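Local coordinates for protein putative polysaccharide binding proteins (DUF1812) (Bacteroides thetaiotaomicron VPI-5482, PDB 3GF8) that is a putative outer-membrane lipoprotein of the FimB/Mfa2 family that probably takes part in anchoring or assembling fimbriae on the cell surface, at residues 107-120 / 188-200. Residues are numbered along the deposited sequence; the frame is centred on the assembly and turned at random.
Sequences KLKREASLIINKRM and LDDDVLSFRPYYM
Arg-110 and Asp-190 form an end-on, two-pronged salt bridge. Arg-110 NH2 bonds Asp-190 OD2 at 2.7 Å. Arg-110 NH1 bonds Asp-190 OD1 at 2.9 Å. Each oxygen uses its syn lone pair. The two flat groups are nearly coplanar, 21° apart. The Arg-110 chain bends back at chi2 and chi3 (-57° and -65°), which lets NE and NH2 both bond Leu-108 O of its own segment. Together with the salt bridge, these bonds help hold the guanidinium's orientation. Leu-193 CD2 packs over one face and Lys-107 CD lies against the other. A water links Arg-110 NH1 to Asp-191 OD2.

Three backbone hydrogen bonds pair the strands. Ser-194 N donates to Leu-114 O, Ile-116 N to Ser-194 O, and Arg-196 N to Ile-116 O.

On the face that carries Ile-116 and Phe-195 the packing is apolar. These two side chains lie side by side, and Leu-108 CD2 meets Phe-195 CE2 at 3.5 Å from the opposing direction. Leu-193 CD1 touches both Leu-108 and Ile-116. Leu-114 CB packs against Leu-193 CD2 at 4.0 Å. On the other face, Ile-115 CD1 sits over the Arg-196 guanidinium, off centre. Arg-196 NE bonds Ser-194 OG, which lies in the guanidinium plane, and that hydroxyl also bonds Glu-173.

Farther along, Arg-119 CB stands over the middle of the Tyr-198 ring, 3.6 Å from its centroid, in a CH-pi contact. Tyr-198 and Tyr-199 form a classic beta bulge opposite Asp-211.

The arrangement is a short parallel pairing in which strand 115-116 forms one edge of a mixed sheet, beside strand 193-195, in this fimbrillin-superfamily fold.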
loop_
_atom_site.group_PDB
_atom_site.type_symbol
_atom_site.label_atom_id
_atom_site.label_comp_id
_atom_site.label_asym_id
_atom_site.label_seq_id
_atom_site.Cartn_x
_atom_site.Cartn_y
_atom_site.Cartn_z
ATOM N N LYS A 107 -4.817 -1.001 -11.940
ATOM C CA LYS A 107 -5.663 0.127 -11.584
ATOM C C LYS A 107 -6.672 -0.294 -10.527
ATOM O O LYS A 107 -7.347 -1.306 -10.675
ATOM C CB LYS A 107 -6.337 0.706 -12.825
ATOM C CG LYS A 107 -7.199 1.889 -12.498
ATOM C CD LYS A 107 -7.955 2.415 -13.689
ATOM C CE LYS A 107 -7.215 3.584 -14.335
ATOM N NZ LYS A 107 -7.904 4.085 -15.552
ATOM N N LEU A 108 -6.736 0.449 -9.421
ATOM C CA LEU A 108 -7.788 0.227 -8.419
ATOM C C LEU A 108 -9.127 0.551 -9.077
ATOM O O LEU A 108 -9.267 1.600 -9.707
ATOM C CB LEU A 108 -7.578 1.135 -7.198
ATOM C CG LEU A 108 -8.594 1.143 -6.061
ATOM C CD1 LEU A 108 -8.705 -0.220 -5.390
ATOM C CD2 LEU A 108 -8.236 2.262 -5.006
ATOM N N LYS A 109 -10.089 -0.364 -8.975
ATOM C CA LYS A 109 -11.398 -0.159 -9.555
ATOM C C LYS A 109 -12.128 0.936 -8.807
ATOM O O LYS A 109 -12.059 1.008 -7.566
ATOM C CB LYS A 109 -12.212 -1.457 -9.481
ATOM C CG LYS A 109 -11.658 -2.580 -10.395
ATOM C CD LYS A 109 -12.600 -3.775 -10.332
ATOM C CE LYS A 109 -12.081 -5.005 -11.006
ATOM N NZ LYS A 109 -12.808 -6.211 -10.498
ATOM N N ARG A 110 -12.808 1.791 -9.563
ATOM C CA ARG A 110 -13.679 2.831 -9.005
ATOM C C ARG A 110 -14.914 3.068 -9.878
ATOM O O ARG A 110 -14.931 2.781 -11.059
ATOM C CB ARG A 110 -12.943 4.146 -8.763
ATOM C CG ARG A 110 -12.699 5.025 -10.033
ATOM C CD ARG A 110 -11.933 4.264 -11.124
ATOM N NE ARG A 110 -10.572 3.906 -10.709
ATOM C CZ ARG A 110 -9.482 4.649 -10.945
ATOM N NH1 ARG A 110 -9.580 5.806 -11.593
ATOM N NH2 ARG A 110 -8.281 4.241 -10.517
ATOM N N GLU A 111 -15.941 3.599 -9.261
ATOM C CA GLU A 111 -17.128 4.076 -9.931
ATOM C C GLU A 111 -16.951 5.524 -10.353
ATOM O O GLU A 111 -15.969 6.147 -9.965
ATOM C CB GLU A 111 -18.257 4.058 -8.938
ATOM C CG GLU A 111 -18.679 2.691 -8.442
ATOM C CD GLU A 111 -19.922 2.828 -7.534
ATOM O OE1 GLU A 111 -20.096 3.941 -6.927
ATOM O OE2 GLU A 111 -20.705 1.836 -7.452
ATOM N N ALA A 112 -17.945 6.080 -11.064
ATOM C CA ALA A 112 -17.885 7.473 -11.547
ATOM C C ALA A 112 -17.624 8.438 -10.441
ATOM O O ALA A 112 -16.978 9.476 -10.675
ATOM C CB ALA A 112 -19.187 7.910 -12.282
ATOM N N SER A 113 -18.143 8.147 -9.246
ATOM C CA SER A 113 -17.946 9.061 -8.123
ATOM C C SER A 113 -16.496 9.177 -7.621
ATOM O O SER A 113 -16.196 10.044 -6.843
ATOM C CB SER A 113 -18.800 8.630 -6.943
ATOM O OG SER A 113 -18.201 7.541 -6.278
ATOM N N LEU A 114 -15.616 8.271 -8.015
ATOM C CA LEU A 114 -14.234 8.273 -7.525
ATOM C C LEU A 114 -14.076 8.111 -6.003
ATOM O O LEU A 114 -13.038 8.449 -5.453
ATOM C CB LEU A 114 -13.521 9.543 -7.969
ATOM C CG LEU A 114 -13.666 9.908 -9.443
ATOM C CD1 LEU A 114 -12.924 11.186 -9.610
ATOM C CD2 LEU A 114 -13.118 8.787 -10.367
ATOM N N ILE A 115 -15.096 7.594 -5.336
ATOM C CA ILE A 115 -15.041 7.297 -3.906
ATOM C C ILE A 115 -14.709 5.829 -3.721
ATOM O O ILE A 115 -15.313 4.976 -4.330
ATOM C CB ILE A 115 -16.386 7.560 -3.244
ATOM C CG1 ILE A 115 -16.712 9.034 -3.356
ATOM C CG2 ILE A 115 -16.383 7.114 -1.796
ATOM C CD1 ILE A 115 -18.145 9.410 -2.950
ATOM N N ILE A 116 -13.741 5.535 -2.888
ATOM C CA ILE A 116 -13.392 4.156 -2.533
ATOM C C ILE A 116 -13.691 4.011 -1.040
ATOM O O ILE A 116 -13.126 4.750 -0.260
ATOM C CB ILE A 116 -11.879 3.917 -2.754
ATOM C CG1 ILE A 116 -11.506 4.191 -4.221
ATOM C CG2 ILE A 116 -11.467 2.487 -2.283
ATOM C CD1 ILE A 116 -11.924 3.085 -5.172
ATOM N N ASN A 117 -14.565 3.083 -0.651
ATOM C CA ASN A 117 -14.892 2.910 0.761
ATOM C C ASN A 117 -14.905 1.462 1.183
ATOM O O ASN A 117 -15.604 1.101 2.116
ATOM C CB ASN A 117 -16.232 3.601 1.137
ATOM C CG ASN A 117 -17.390 3.164 0.262
ATOM O OD1 ASN A 117 -17.296 2.191 -0.495
ATOM N ND2 ASN A 117 -18.499 3.890 0.359
ATOM N N LYS A 118 -14.156 0.626 0.486
ATOM C CA LYS A 118 -14.056 -0.776 0.841
ATOM C C LYS A 118 -12.661 -1.049 1.416
ATOM O O LYS A 118 -11.718 -0.308 1.144
ATOM C CB LYS A 118 -14.295 -1.656 -0.390
ATOM C CG LYS A 118 -13.098 -1.734 -1.321
ATOM C CD LYS A 118 -13.352 -2.579 -2.603
ATOM C CE LYS A 118 -13.611 -1.712 -3.841
ATOM N NZ LYS A 118 -13.607 -2.499 -5.157
ATOM N N ARG A 119 -12.516 -2.115 2.190
ATOM C CA ARG A 119 -11.183 -2.535 2.563
ATOM C C ARG A 119 -10.633 -3.382 1.435
ATOM O O ARG A 119 -11.144 -4.428 1.199
ATOM C CB ARG A 119 -11.140 -3.305 3.886
ATOM C CG ARG A 119 -9.687 -3.686 4.246
ATOM C CD ARG A 119 -9.591 -4.235 5.621
ATOM N NE ARG A 119 -10.350 -5.475 5.729
ATOM C CZ ARG A 119 -10.684 -6.092 6.870
ATOM N NH1 ARG A 119 -10.332 -5.608 8.061
ATOM N NH2 ARG A 119 -11.379 -7.219 6.807
HETATM N N MSE A 120 -9.618 -2.912 0.707
HETATM C CA MSE A 120 -9.031 -3.711 -0.371
HETATM C C MSE A 120 -8.242 -4.902 0.160
HETATM O O MSE A 120 -7.561 -4.783 1.167
HETATM C CB MSE A 120 -8.067 -2.895 -1.197
HETATM C CG MSE A 120 -8.715 -2.044 -2.184
HETATM SE SE MSE A 120 -8.771 -0.291 -1.478
HETATM C CE MSE A 120 -7.084 0.156 -2.042
ATOM N N LEU A 188 1.095 6.114 -11.956
ATOM C CA LEU A 188 0.709 6.634 -13.262
ATOM C C LEU A 188 -0.308 7.752 -13.082
ATOM O O LEU A 188 -0.891 7.916 -12.006
ATOM C CB LEU A 188 0.107 5.503 -14.116
ATOM C CG LEU A 188 1.003 4.275 -14.280
ATOM C CD1 LEU A 188 0.376 3.184 -15.185
ATOM C CD2 LEU A 188 2.387 4.693 -14.822
ATOM N N ASP A 189 -0.529 8.514 -14.146
ATOM C CA ASP A 189 -1.536 9.556 -14.128
ATOM C C ASP A 189 -2.888 8.879 -13.958
ATOM O O ASP A 189 -3.126 7.797 -14.502
ATOM C CB ASP A 189 -1.495 10.390 -15.414
ATOM C CG ASP A 189 -0.290 11.353 -15.453
ATOM O OD1 ASP A 189 0.525 11.346 -14.504
ATOM O OD2 ASP A 189 -0.147 12.123 -16.420
ATOM N N ASP A 190 -3.750 9.497 -13.172
ATOM C CA ASP A 190 -5.048 8.908 -12.827
ATOM C C ASP A 190 -5.903 10.011 -12.253
ATOM O O ASP A 190 -5.404 11.103 -11.992
ATOM C CB ASP A 190 -4.873 7.740 -11.839
ATOM C CG ASP A 190 -6.133 6.843 -11.724
ATOM O OD1 ASP A 190 -7.107 7.031 -12.480
ATOM O OD2 ASP A 190 -6.161 5.951 -10.847
ATOM N N ASP A 191 -7.201 9.759 -12.122
ATOM C CA ASP A 191 -8.060 10.663 -11.364
ATOM C C ASP A 191 -7.664 10.664 -9.921
ATOM O O ASP A 191 -7.085 9.697 -9.444
ATOM C CB ASP A 191 -9.513 10.215 -11.460
ATOM C CG ASP A 191 -10.069 10.407 -12.845
ATOM O OD1 ASP A 191 -9.869 11.510 -13.385
ATOM O OD2 ASP A 191 -10.681 9.477 -13.401
ATOM N N VAL A 192 -7.999 11.765 -9.235
ATOM C CA VAL A 192 -7.926 11.832 -7.777
ATOM C C VAL A 192 -9.103 11.093 -7.140
ATOM O O VAL A 192 -10.269 11.356 -7.461
ATOM C CB VAL A 192 -7.912 13.294 -7.298
ATOM C CG1 VAL A 192 -7.918 13.400 -5.733
ATOM C CG2 VAL A 192 -6.707 14.010 -7.906
ATOM N N LEU A 193 -8.771 10.192 -6.217
ATOM C CA LEU A 193 -9.738 9.388 -5.517
ATOM C C LEU A 193 -9.915 9.909 -4.075
ATOM O O LEU A 193 -8.981 10.488 -3.491
ATOM C CB LEU A 193 -9.292 7.918 -5.508
ATOM C CG LEU A 193 -8.999 7.235 -6.850
ATOM C CD1 LEU A 193 -8.546 5.801 -6.605
ATOM C CD2 LEU A 193 -10.195 7.312 -7.853
ATOM N N SER A 194 -11.136 9.727 -3.557
ATOM C CA SER A 194 -11.531 9.994 -2.171
ATOM C C SER A 194 -11.693 8.661 -1.434
ATOM O O SER A 194 -12.652 7.923 -1.652
ATOM C CB SER A 194 -12.850 10.781 -2.147
ATOM O OG SER A 194 -13.267 11.114 -0.818
ATOM N N PHE A 195 -10.704 8.312 -0.615
ATOM C CA PHE A 195 -10.782 7.094 0.173
ATOM C C PHE A 195 -11.496 7.449 1.442
ATOM O O PHE A 195 -11.114 8.418 2.107
ATOM C CB PHE A 195 -9.394 6.544 0.495
ATOM C CG PHE A 195 -8.604 6.122 -0.724
ATOM C CD1 PHE A 195 -7.880 7.055 -1.459
ATOM C CD2 PHE A 195 -8.573 4.792 -1.137
ATOM C CE1 PHE A 195 -7.143 6.664 -2.569
ATOM C CE2 PHE A 195 -7.833 4.394 -2.250
ATOM C CZ PHE A 195 -7.120 5.334 -2.966
ATOM N N ARG A 196 -12.517 6.669 1.782
ATOM C CA ARG A 196 -13.359 6.959 2.933
ATOM C C ARG A 196 -13.487 5.765 3.824
ATOM O O ARG A 196 -13.205 4.687 3.386
ATOM C CB ARG A 196 -14.740 7.341 2.444
ATOM C CG ARG A 196 -14.662 8.574 1.618
ATOM C CD ARG A 196 -15.992 9.100 1.183
ATOM N NE ARG A 196 -15.728 10.253 0.340
ATOM C CZ ARG A 196 -16.649 11.092 -0.103
ATOM N NH1 ARG A 196 -17.898 10.934 0.248
ATOM N NH2 ARG A 196 -16.310 12.123 -0.875
ATOM N N PRO A 197 -13.936 5.955 5.069
ATOM C CA PRO A 197 -13.913 4.826 6.005
ATOM C C PRO A 197 -14.646 3.586 5.533
ATOM O O PRO A 197 -15.720 3.684 4.957
ATOM C CB PRO A 197 -14.568 5.392 7.253
ATOM C CG PRO A 197 -14.198 6.869 7.204
ATOM C CD PRO A 197 -14.280 7.222 5.747
ATOM N N TYR A 198 -14.047 2.426 5.757
ATOM C CA TYR A 198 -14.769 1.190 5.594
ATOM C C TYR A 198 -15.331 0.708 6.925
ATOM O O TYR A 198 -16.177 -0.174 6.951
ATOM C CB TYR A 198 -13.917 0.131 4.863
ATOM C CG TYR A 198 -12.643 -0.252 5.569
ATOM C CD1 TYR A 198 -12.675 -1.125 6.642
ATOM C CD2 TYR A 198 -11.414 0.271 5.177
ATOM C CE1 TYR A 198 -11.518 -1.478 7.320
ATOM C CE2 TYR A 198 -10.259 -0.078 5.835
ATOM C CZ TYR A 198 -10.315 -0.971 6.907
ATOM O OH TYR A 198 -9.188 -1.325 7.621
ATOM N N TYR A 199 -14.880 1.286 8.033
ATOM C CA TYR A 199 -15.425 0.928 9.360
ATOM C C TYR A 199 -15.277 2.094 10.290
ATOM O O TYR A 199 -14.327 2.844 10.183
ATOM C CB TYR A 199 -14.704 -0.265 9.936
ATOM C CG TYR A 199 -15.145 -0.625 11.310
ATOM C CD1 TYR A 199 -16.262 -1.414 11.509
ATOM C CD2 TYR A 199 -14.414 -0.218 12.426
ATOM C CE1 TYR A 199 -16.672 -1.727 12.744
ATOM C CE2 TYR A 199 -14.804 -0.556 13.675
ATOM C CZ TYR A 199 -15.947 -1.317 13.818
ATOM O OH TYR A 199 -16.370 -1.667 15.038
HETATM N N MSE A 200 -16.252 2.265 11.164
HETATM C CA MSE A 200 -16.294 3.388 12.076
HETATM C C MSE A 200 -16.791 2.823 13.389
HETATM O O MSE A 200 -17.611 1.905 13.394
HETATM C CB MSE A 200 -17.238 4.476 11.543
HETATM C CG MSE A 200 -16.761 5.147 10.243
HETATM SE SE MSE A 200 -18.149 6.114 9.266
HETATM C CE MSE A 200 -19.433 4.621 9.269
HETATM O O HOH W 1 -11.525 6.984 -13.103
#